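Local coordinates for cytoplasmic protein (Cryptococcus neoformans var. grubii serotype A, PDB 7LPO) that probably cleaves the beta-glucosidic bond of steryl glucosides, acting as a sterylglucosidase of glycoside hydrolase family 5, at residues Y20-T25 against Q29-R34; R415-H420 against F442-A447; V671-I676 against W752-P757. One frame throughout, in Å; residues are numbered along the deposited sequence.

Contact 1: residues Y20-T25 against Q29-R34; sequences YIHSST and QDVNGR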
loop_
_atom_site.group_PDB
_atom_site.type_symbol
_atom_site.label_atom_id
_atom_site.label_comp_id
_atom_site.label_asym_id
_atom_site.label_seq_id
_atom_site.Cartn_x
_atom_site.Cartn_y
_atom_site.Cartn_z
ATOM N N TYR A 20 2.432 -14.823 20.853
ATOM C CA TYR A 20 2.130 -13.398 20.903
ATOM C C TYR A 20 3.345 -12.581 20.484
ATOM O O TYR A 20 4.463 -12.829 20.940
ATOM C CB TYR A 20 1.701 -13.036 22.328
ATOM C CG TYR A 20 1.076 -11.681 22.551
ATOM C CD1 TYR A 20 -0.278 -11.487 22.367
ATOM C CD2 TYR A 20 1.829 -10.615 23.011
ATOM C CE1 TYR A 20 -0.869 -10.259 22.600
ATOM C CE2 TYR A 20 1.253 -9.380 23.244
ATOM C CZ TYR A 20 -0.101 -9.212 23.039
ATOM O OH TYR A 20 -0.695 -7.995 23.263
ATOM N N ILE A 21 3.122 -11.598 19.620
ATOM C CA ILE A 21 4.156 -10.646 19.235
ATOM C C ILE A 21 3.884 -9.336 19.956
ATOM O O ILE A 21 2.843 -8.707 19.747
ATOM C CB ILE A 21 4.198 -10.428 17.716
ATOM C CG1 ILE A 21 4.742 -11.668 17.013
ATOM C CG2 ILE A 21 5.053 -9.214 17.405
ATOM C CD1 ILE A 21 4.518 -11.672 15.505
ATOM N N HIS A 22 4.811 -8.929 20.814
ATOM C CA HIS A 22 4.704 -7.631 21.462
ATOM C C HIS A 22 5.017 -6.514 20.471
ATOM O O HIS A 22 5.876 -6.657 19.597
ATOM C CB HIS A 22 5.642 -7.579 22.664
ATOM C CG HIS A 22 5.261 -8.544 23.745
ATOM N ND1 HIS A 22 4.280 -8.272 24.675
ATOM C CD2 HIS A 22 5.692 -9.800 24.014
ATOM C CE1 HIS A 22 4.145 -9.305 25.486
ATOM N NE2 HIS A 22 4.985 -10.249 25.102
ATOM N N SER A 23 4.286 -5.410 20.599
ATOM C CA SER A 23 4.389 -4.251 19.724
ATOM C C SER A 23 4.301 -3.023 20.624
ATOM O O SER A 23 3.468 -2.132 20.444
ATOM C CB SER A 23 3.299 -4.271 18.655
ATOM O OG SER A 23 3.623 -3.387 17.599
ATOM N N SER A 24 5.177 -3.016 21.631
ATOM C CA SER A 24 5.172 -2.091 22.751
ATOM C C SER A 24 6.461 -1.287 22.856
ATOM O O SER A 24 6.566 -0.426 23.738
ATOM C CB SER A 24 4.981 -2.878 24.055
ATOM O OG SER A 24 5.794 -4.048 24.029
ATOM N N THR A 25 7.441 -1.577 22.015
ATOM C CA THR A 25 8.737 -0.939 22.035
ATOM C C THR A 25 9.110 -0.639 20.586
ATOM O O THR A 25 8.303 -0.837 19.660
ATOM C CB THR A 25 9.775 -1.849 22.708
ATOM O OG1 THR A 25 10.073 -2.937 21.820
ATOM C CG2 THR A 25 9.261 -2.394 24.021
ATOM N N GLN A 29 8.618 -8.005 19.424
ATOM C CA GLN A 29 9.301 -8.977 20.267
ATOM C C GLN A 29 8.435 -10.206 20.488
ATOM O O GLN A 29 7.215 -10.091 20.646
ATOM C CB GLN A 29 9.641 -8.404 21.644
ATOM C CG GLN A 29 10.503 -7.185 21.663
ATOM C CD GLN A 29 10.447 -6.507 23.012
ATOM O OE1 GLN A 29 9.416 -5.944 23.395
ATOM N NE2 GLN A 29 11.531 -6.595 23.759
ATOM N N ASP A 30 9.076 -11.376 20.545
ATOM C CA ASP A 30 8.407 -12.595 20.966
ATOM C C ASP A 30 8.439 -12.664 22.490
ATOM O O ASP A 30 9.012 -11.800 23.155
ATOM C CB ASP A 30 9.041 -13.819 20.298
ATOM C CG ASP A 30 10.440 -14.125 20.794
ATOM O OD1 ASP A 30 10.919 -13.513 21.780
ATOM O OD2 ASP A 30 11.069 -15.009 20.174
ATOM N N VAL A 31 7.814 -13.699 23.057
ATOM C CA VAL A 31 7.644 -13.768 24.504
ATOM C C VAL A 31 8.950 -14.006 25.248
ATOM O O VAL A 31 8.993 -13.834 26.472
ATOM C CB VAL A 31 6.618 -14.859 24.866
ATOM C CG1 VAL A 31 5.277 -14.567 24.179
ATOM C CG2 VAL A 31 7.143 -16.236 24.497
ATOM N N ASN A 32 10.023 -14.361 24.550
ATOM C CA ASN A 32 11.320 -14.550 25.183
ATOM C C ASN A 32 12.244 -13.355 24.993
ATOM O O ASN A 32 13.448 -13.466 25.247
ATOM C CB ASN A 32 11.967 -15.824 24.653
ATOM C CG ASN A 32 11.204 -17.072 25.070
ATOM O OD1 ASN A 32 10.793 -17.208 26.223
ATOM N ND2 ASN A 32 11.001 -17.983 24.129
ATOM N N GLY A 33 11.704 -12.217 24.558
ATOM C CA GLY A 33 12.455 -10.989 24.449
ATOM C C GLY A 33 13.220 -10.792 23.156
ATOM O O GLY A 33 13.888 -9.764 23.006
ATOM N N ARG A 34 13.144 -11.724 22.216
ATOM C CA ARG A 34 13.883 -11.577 20.971
ATOM C C ARG A 34 13.253 -10.500 20.096
ATOM O O ARG A 34 12.032 -10.450 19.933
ATOM C CB ARG A 34 13.918 -12.906 20.219
ATOM C CG ARG A 34 14.640 -14.024 20.965
ATOM C CD ARG A 34 14.923 -15.213 20.055
ATOM N NE ARG A 34 13.706 -15.746 19.435
ATOM C CZ ARG A 34 13.696 -16.659 18.469
ATOM N NH1 ARG A 34 14.834 -17.150 17.998
ATOM N NH2 ARG A 34 12.544 -17.084 17.967
HETATM O O HOH W 1 5.930 -14.964 20.927
HETATM O O HOH W 2 7.510 -4.870 21.592
#

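Contact 2: residues R415-H420 against F442-A447; sequences RIRLHH and FLKGRA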
loop_
_atom_site.group_PDB
_atom_site.type_symbol
_atom_site.label_atom_id
_atom_site.label_comp_id
_atom_site.label_asym_id
_atom_site.label_seq_id
_atom_site.Cartn_x
_atom_site.Cartn_y
_atom_site.Cartn_z
ATOM N N ARG A 415 -13.602 -0.213 16.404
ATOM C CA ARG A 415 -14.341 -1.352 15.876
ATOM C C ARG A 415 -13.437 -2.563 15.723
ATOM O O ARG A 415 -13.845 -3.688 16.030
ATOM C CB ARG A 415 -14.989 -1.014 14.529
ATOM C CG ARG A 415 -15.823 -2.168 13.955
ATOM C CD ARG A 415 -17.051 -2.453 14.833
ATOM N NE ARG A 415 -17.745 -1.194 15.088
ATOM C CZ ARG A 415 -18.656 -0.668 14.275
ATOM N NH1 ARG A 415 -19.019 -1.321 13.173
ATOM N NH2 ARG A 415 -19.209 0.502 14.571
ATOM N N ILE A 416 -12.211 -2.356 15.243
ATOM C CA ILE A 416 -11.279 -3.472 15.086
ATOM C C ILE A 416 -11.075 -4.180 16.418
ATOM O O ILE A 416 -11.127 -5.410 16.500
ATOM C CB ILE A 416 -9.938 -2.984 14.505
ATOM C CG1 ILE A 416 -10.114 -2.533 13.053
ATOM C CG2 ILE A 416 -8.864 -4.063 14.673
ATOM C CD1 ILE A 416 -10.480 -3.617 12.076
ATOM N N ARG A 417 -10.847 -3.408 17.486
ATOM C CA ARG A 417 -10.561 -4.000 18.789
ATOM C C ARG A 417 -11.787 -4.696 19.373
ATOM O O ARG A 417 -11.648 -5.631 20.169
ATOM C CB ARG A 417 -10.053 -2.929 19.755
ATOM C CG ARG A 417 -8.579 -2.527 19.551
ATOM C CD ARG A 417 -7.619 -3.314 20.453
ATOM N NE ARG A 417 -6.226 -3.094 20.067
ATOM C CZ ARG A 417 -5.524 -2.012 20.376
ATOM N NH1 ARG A 417 -6.065 -1.045 21.100
ATOM N NH2 ARG A 417 -4.272 -1.896 19.967
ATOM N N LEU A 418 -12.988 -4.269 18.981
ATOM C CA LEU A 418 -14.194 -4.929 19.461
ATOM C C LEU A 418 -14.190 -6.399 19.076
ATOM O O LEU A 418 -14.581 -7.257 19.869
ATOM C CB LEU A 418 -15.426 -4.228 18.889
ATOM C CG LEU A 418 -16.786 -4.709 19.380
ATOM C CD1 LEU A 418 -16.889 -4.547 20.896
ATOM C CD2 LEU A 418 -17.896 -3.950 18.674
ATOM N N HIS A 419 -13.742 -6.710 17.862
ATOM C CA HIS A 419 -13.735 -8.077 17.364
ATOM C C HIS A 419 -12.374 -8.748 17.480
ATOM O O HIS A 419 -12.299 -9.979 17.436
ATOM C CB HIS A 419 -14.191 -8.095 15.898
ATOM C CG HIS A 419 -15.522 -7.452 15.682
ATOM N ND1 HIS A 419 -16.662 -7.878 16.327
ATOM C CD2 HIS A 419 -15.894 -6.402 14.913
ATOM C CE1 HIS A 419 -17.681 -7.123 15.958
ATOM N NE2 HIS A 419 -17.242 -6.220 15.100
ATOM N N HIS A 420 -11.306 -7.976 17.628
ATOM C CA HIS A 420 -9.945 -8.497 17.712
ATOM C C HIS A 420 -9.296 -7.790 18.895
ATOM O O HIS A 420 -8.597 -6.781 18.726
ATOM C CB HIS A 420 -9.193 -8.274 16.401
ATOM C CG HIS A 420 -7.870 -8.965 16.338
ATOM N ND1 HIS A 420 -7.116 -9.018 15.187
ATOM C CD2 HIS A 420 -7.153 -9.604 17.291
ATOM C CE1 HIS A 420 -5.989 -9.661 15.434
ATOM N NE2 HIS A 420 -5.993 -10.037 16.700
ATOM N N PHE A 442 -6.393 4.816 23.022
ATOM C CA PHE A 442 -6.741 3.989 21.871
ATOM C C PHE A 442 -5.587 3.116 21.398
ATOM O O PHE A 442 -5.818 1.997 20.940
ATOM C CB PHE A 442 -7.208 4.869 20.702
ATOM C CG PHE A 442 -8.566 5.471 20.899
ATOM C CD1 PHE A 442 -8.769 6.448 21.855
ATOM C CD2 PHE A 442 -9.640 5.063 20.122
ATOM C CE1 PHE A 442 -10.023 7.003 22.040
ATOM C CE2 PHE A 442 -10.893 5.609 20.302
ATOM C CZ PHE A 442 -11.089 6.578 21.261
ATOM N N LEU A 443 -4.351 3.604 21.485
ATOM C CA LEU A 443 -3.208 2.780 21.108
ATOM C C LEU A 443 -3.009 1.636 22.097
ATOM O O LEU A 443 -2.851 0.476 21.696
ATOM C CB LEU A 443 -1.954 3.641 21.035
ATOM C CG LEU A 443 -1.906 4.706 19.942
ATOM C CD1 LEU A 443 -0.613 5.491 20.043
ATOM C CD2 LEU A 443 -2.046 4.063 18.584
ATOM N N LYS A 444 -2.991 1.958 23.396
ATOM C CA LYS A 444 -2.922 0.973 24.471
ATOM C C LYS A 444 -1.702 0.069 24.329
ATOM O O LYS A 444 -1.776 -1.136 24.565
ATOM C CB LYS A 444 -4.204 0.142 24.531
ATOM C CG LYS A 444 -5.445 0.910 24.972
ATOM C CD LYS A 444 -6.629 -0.045 25.231
ATOM C CE LYS A 444 -7.870 0.711 25.700
ATOM N NZ LYS A 444 -9.088 -0.152 25.755
ATOM N N GLY A 445 -0.574 0.655 23.932
ATOM C CA GLY A 445 0.678 -0.073 23.876
ATOM C C GLY A 445 0.723 -1.198 22.873
ATOM O O GLY A 445 1.507 -2.137 23.035
ATOM N N ARG A 446 -0.082 -1.128 21.821
ATOM C CA ARG A 446 -0.113 -2.222 20.856
ATOM C C ARG A 446 -0.367 -1.628 19.468
ATOM O O ARG A 446 -1.470 -1.706 18.917
ATOM C CB ARG A 446 -1.172 -3.259 21.224
ATOM C CG ARG A 446 -1.045 -4.545 20.450
ATOM C CD ARG A 446 -1.340 -5.765 21.321
ATOM N NE ARG A 446 -1.244 -6.979 20.514
ATOM C CZ ARG A 446 -0.092 -7.547 20.176
ATOM N NH1 ARG A 446 1.046 -7.019 20.608
ATOM N NH2 ARG A 446 -0.080 -8.636 19.419
ATOM N N ALA A 447 0.691 -1.062 18.889
ATOM C CA ALA A 447 0.576 -0.344 17.632
ATOM C C ALA A 447 1.900 -0.402 16.885
ATOM O O ALA A 447 2.935 -0.767 17.438
ATOM C CB ALA A 447 0.150 1.110 17.870
HETATM O O HOH W 3 -8.705 -1.201 22.699
#

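Contact 3: residues V671-I676 against W752-P757; sequences VATVGI and WWYPVP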
loop_
_atom_site.group_PDB
_atom_site.type_symbol
_atom_site.label_atom_id
_atom_site.label_comp_id
_atom_site.label_asym_id
_atom_site.label_seq_id
_atom_site.Cartn_x
_atom_site.Cartn_y
_atom_site.Cartn_z
ATOM N N VAL A 671 15.783 -12.990 11.361
ATOM C CA VAL A 671 14.372 -13.179 11.675
ATOM C C VAL A 671 14.096 -12.872 13.145
ATOM O O VAL A 671 13.044 -12.315 13.488
ATOM C CB VAL A 671 13.944 -14.612 11.310
ATOM C CG1 VAL A 671 12.555 -14.881 11.815
ATOM C CG2 VAL A 671 14.032 -14.832 9.808
ATOM N N ALA A 672 15.019 -13.238 14.034
ATOM C CA ALA A 672 14.811 -13.051 15.463
ATOM C C ALA A 672 16.165 -12.895 16.125
ATOM O O ALA A 672 17.105 -13.632 15.809
ATOM C CB ALA A 672 14.044 -14.219 16.089
ATOM N N THR A 673 16.259 -11.934 17.038
ATOM C CA THR A 673 17.546 -11.511 17.559
ATOM C C THR A 673 17.504 -11.369 19.069
ATOM O O THR A 673 16.598 -10.732 19.617
ATOM C CB THR A 673 17.978 -10.177 16.946
ATOM O OG1 THR A 673 18.246 -10.352 15.556
ATOM C CG2 THR A 673 19.216 -9.667 17.644
ATOM N N VAL A 674 18.501 -11.953 19.731
ATOM C CA VAL A 674 18.756 -11.693 21.142
ATOM C C VAL A 674 19.504 -10.365 21.197
ATOM O O VAL A 674 20.691 -10.293 20.872
ATOM C CB VAL A 674 19.547 -12.823 21.800
ATOM C CG1 VAL A 674 19.959 -12.417 23.201
ATOM C CG2 VAL A 674 18.719 -14.109 21.807
ATOM N N GLY A 675 18.813 -9.312 21.600
ATOM C CA GLY A 675 19.341 -7.969 21.514
ATOM C C GLY A 675 18.579 -7.130 20.508
ATOM O O GLY A 675 17.469 -7.461 20.087
ATOM N N ILE A 676 19.200 -6.026 20.115
ATOM C CA ILE A 676 18.587 -5.014 19.259
ATOM C C ILE A 676 19.339 -4.988 17.932
ATOM O O ILE A 676 20.568 -4.812 17.927
ATOM C CB ILE A 676 18.610 -3.629 19.923
ATOM C CG1 ILE A 676 17.807 -3.636 21.221
ATOM C CG2 ILE A 676 18.063 -2.569 18.967
ATOM C CD1 ILE A 676 16.345 -4.006 21.044
ATOM N N TRP A 752 22.552 -18.699 15.983
ATOM C CA TRP A 752 23.694 -17.994 16.555
ATOM C C TRP A 752 23.484 -17.826 18.055
ATOM O O TRP A 752 22.680 -16.991 18.490
ATOM C CB TRP A 752 23.874 -16.651 15.855
ATOM C CG TRP A 752 25.087 -15.885 16.263
ATOM C CD1 TRP A 752 26.199 -16.371 16.889
ATOM C CD2 TRP A 752 25.318 -14.486 16.068
ATOM N NE1 TRP A 752 27.104 -15.361 17.096
ATOM C CE2 TRP A 752 26.583 -14.193 16.604
ATOM C CE3 TRP A 752 24.574 -13.454 15.495
ATOM C CZ2 TRP A 752 27.122 -12.916 16.576
ATOM C CZ3 TRP A 752 25.110 -12.190 15.472
ATOM C CH2 TRP A 752 26.371 -11.930 16.004
ATOM N N TRP A 753 24.192 -18.636 18.839
ATOM C CA TRP A 753 24.176 -18.541 20.291
ATOM C C TRP A 753 25.343 -17.680 20.751
ATOM O O TRP A 753 26.453 -17.791 20.218
ATOM C CB TRP A 753 24.302 -19.914 20.954
ATOM C CG TRP A 753 23.204 -20.895 20.684
ATOM C CD1 TRP A 753 22.158 -21.195 21.501
ATOM C CD2 TRP A 753 23.070 -21.737 19.539
ATOM N NE1 TRP A 753 21.373 -22.165 20.934
ATOM C CE2 TRP A 753 21.909 -22.511 19.723
ATOM C CE3 TRP A 753 23.819 -21.909 18.372
ATOM C CZ2 TRP A 753 21.477 -23.437 18.783
ATOM C CZ3 TRP A 753 23.389 -22.831 17.443
ATOM C CH2 TRP A 753 22.237 -23.583 17.653
ATOM N N TYR A 754 25.103 -16.838 21.754
ATOM C CA TYR A 754 26.198 -16.082 22.343
ATOM C C TYR A 754 25.826 -15.689 23.760
ATOM O O TYR A 754 24.636 -15.580 24.076
ATOM C CB TYR A 754 26.549 -14.830 21.515
ATOM C CG TYR A 754 25.379 -14.041 20.962
ATOM C CD1 TYR A 754 24.554 -13.298 21.795
ATOM C CD2 TYR A 754 25.125 -14.014 19.597
ATOM C CE1 TYR A 754 23.484 -12.572 21.280
ATOM C CE2 TYR A 754 24.069 -13.294 19.077
ATOM C CZ TYR A 754 23.257 -12.572 19.920
ATOM O OH TYR A 754 22.213 -11.857 19.387
ATOM N N PRO A 755 26.809 -15.493 24.636
ATOM C CA PRO A 755 26.514 -14.958 25.969
ATOM C C PRO A 755 26.388 -13.444 25.945
ATOM O O PRO A 755 27.127 -12.750 25.242
ATOM C CB PRO A 755 27.729 -15.390 26.798
ATOM C CG PRO A 755 28.853 -15.415 25.796
ATOM C CD PRO A 755 28.231 -15.868 24.489
ATOM N N VAL A 756 25.453 -12.929 26.734
ATOM C CA VAL A 756 25.304 -11.482 26.855
ATOM C C VAL A 756 26.503 -10.954 27.634
ATOM O O VAL A 756 27.197 -11.735 28.307
ATOM C CB VAL A 756 23.973 -11.102 27.524
ATOM C CG1 VAL A 756 22.836 -11.899 26.897
ATOM C CG2 VAL A 756 24.036 -11.329 29.023
ATOM N N PRO A 757 26.801 -9.658 27.559
ATOM C CA PRO A 757 27.890 -9.110 28.375
ATOM C C PRO A 757 27.549 -9.157 29.856
ATOM O O PRO A 757 26.391 -9.028 30.260
ATOM C CB PRO A 757 28.027 -7.661 27.883
ATOM C CG PRO A 757 27.272 -7.605 26.577
ATOM C CD PRO A 757 26.197 -8.652 26.669
#

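Contact 1: residues Y20-T25 against Q29-R34
His22 and Gln29 form a single antiparallel hydrogen-bonded bridge, His22 N giving to Gln29 O at 2.7 Å and Gln29 N to His22 O at 3.1 Å. Next to this bridge the imidazole of His22 brings its edge up to Gln29 O and Asp30 O, while one of its faces takes the rim of Tyr20, whose CD2 stands 3.6 Å above the centre of the His22 ring. The phenol is therefore edge-on to the imidazole. A water links the two segments on one side: it donates to Tyr20 O at 2.6 Å and accepts from Val31 N, and Val31 CG1 packs against the same carbonyl. Beyond His22, the amide of Gln29 reaches Thr25. With CG beside the backbone N (chi1 -58°) and the chain extended from there, the Gln29 side chain crosses that of Thr25 at about a right angle, and Gln29 OE1 lies 3.6 Å from Thr25 CG2. A second water, 2.8 Å from Gln29 OE1, accepts from Ser24 N and Thr25 OG1, tying three residues to one polar point. Past the bridge the chain reverses through a type I turn, Asp30 to Gly33, with a G1 bulge at Gly33 (phi 86°). Asp30 locks it: Asp30 OD1 takes Arg34 N at 2.9 Å, and Asp30 OD2 is met on its syn side by Arg34 NE at 2.8 Å in a nearly straight salt bridge (169°). This hairpin joins strand 28-29 to strand 35-43. Ile21 packs on Phe28 and Leu36, one from each of those strands, and Arg34 NH1 pairs with Glu708 of strand 707-710.

Contact 2: residues R415-H420 against F442-A447
Leu443 O is held by two donors that arrive from opposite faces of its carbonyl plane: Arg417 NH2 at 3.3 Å and Arg446 N at 3.2 Å. The first bond is fairly straight (153° at the hydrogen), and the oxygen lies near the plane of the guanidinium, at its edge. The second closes the type I' turn from Leu443 to Arg446, in which Lys444 (phi 57°) and Gly445 both take positive phi as the chain leaves helix 440-443. Arg417 NH1 adds a weak bond to Phe442 O at 3.1 Å, so one guanidinium serves two successive carbonyls at the end of that helix. Arg417 gets there from helix 400-419 by a bend near the base of its chain, at the CB-CG bond: chi2 of -94° swings the guanidinium across toward the turn, where Arg417 NH2 comes within 3.6 Å of Arg446 CB. The same NH2 also bonds to Ser423 O, in the loop before strand 424-427, and a water in the guanidinium plane accepts from Arg417 NH1 at 3.1 Å. Lys444 is stretched out beyond CG, with its NZ 5.6 Å from Arg417 NH1 and in a weak hydrogen bond to that water. Arg446 starts toward Arg417, but its guanidinium leads off to Glu422 O and Ile21 O. Leu443 meanwhile points its side chain the other way, onto Trp409, Ile427 and Tyr515. Arg417 thus binds backbone oxygens from both helix 440-443 and the loop at Ser423, and its positive charge is probably favoured by the carbonyls at the helix end, which would offset the nearness of the Lys444 ammonium.

Contact 3: residues V671-I676 against W752-P757
Tyr754 extends its phenol from the end of strand 749-753 to the backbone of Val674. At CB the ring turns off between the backbone N and the carbonyl carbon (chi1 41°), a rotation that lays it back over the residue two positions earlier, Trp752: Tyr754 CD2 stands 3.3 Å above the centre of the Trp752 indole, so the phenol meets that face with its edge. The other edge belongs to Val674. Here Tyr754 CE1 lies 4.0 Å from Val674 CB and equally close to Val674 CG1, the two side chains sliding past each other in opposite directions. Tyr754 CZ comes 3.6 Å from Val674 O, and the hydroxyl completes the approach: Tyr754 OH donates to Val674 O at 2.6 Å, a short bond lying at the ring's edge. The donor stands off the carbonyl at a C=O...donor angle of 132° and is tilted only 15° from its plane. Thr673 CG2 grazes the same hydroxyl from 4.1 Å. Thr707 OG1 is hydrogen-bonded both to this phenol oxygen and to Val674 N, so hydroxyl and backbone are tied together through a third residue. The ring of Tyr764, from strand 761-770, meets Tyr754 edge-to-face, and Val695 packs on it as well. Gly675, directly after the gripped carbonyl, has a positive phi that suits glycine. Both segments connect strands: 671-676 leads from strand 669-673 to strand 676-682, and the segment 752-757 leads from strand 749-753 toward strand 761-770. A buried tyrosine of one connection that hydrogen-bonds to the backbone of the other fits the antiparallel beta sandwich of the family 5 C-terminal domain.

In the fold
Along the chain the three contacts follow in series, each closing before the next opens. Contact 1 touches both others: its centre is about 17 Å from that of contact 2 and about 14 Å from that of contact 3, whereas contacts 2 and 3 have centres about 30 Å apart and nearest atoms about 14 Å apart. Toward contact 2, Ser23 OG meets Ala447 O at the start of strand 447-449, which pairs with 424-427. Toward contact 3, Arg34 packs on Ala672 and Val674, where strand 35-43 pairs with 669-673. The N-terminal segment 20-34 thus bridges the barrel region expected of a family 5 hydrolase and the C-terminal beta domain.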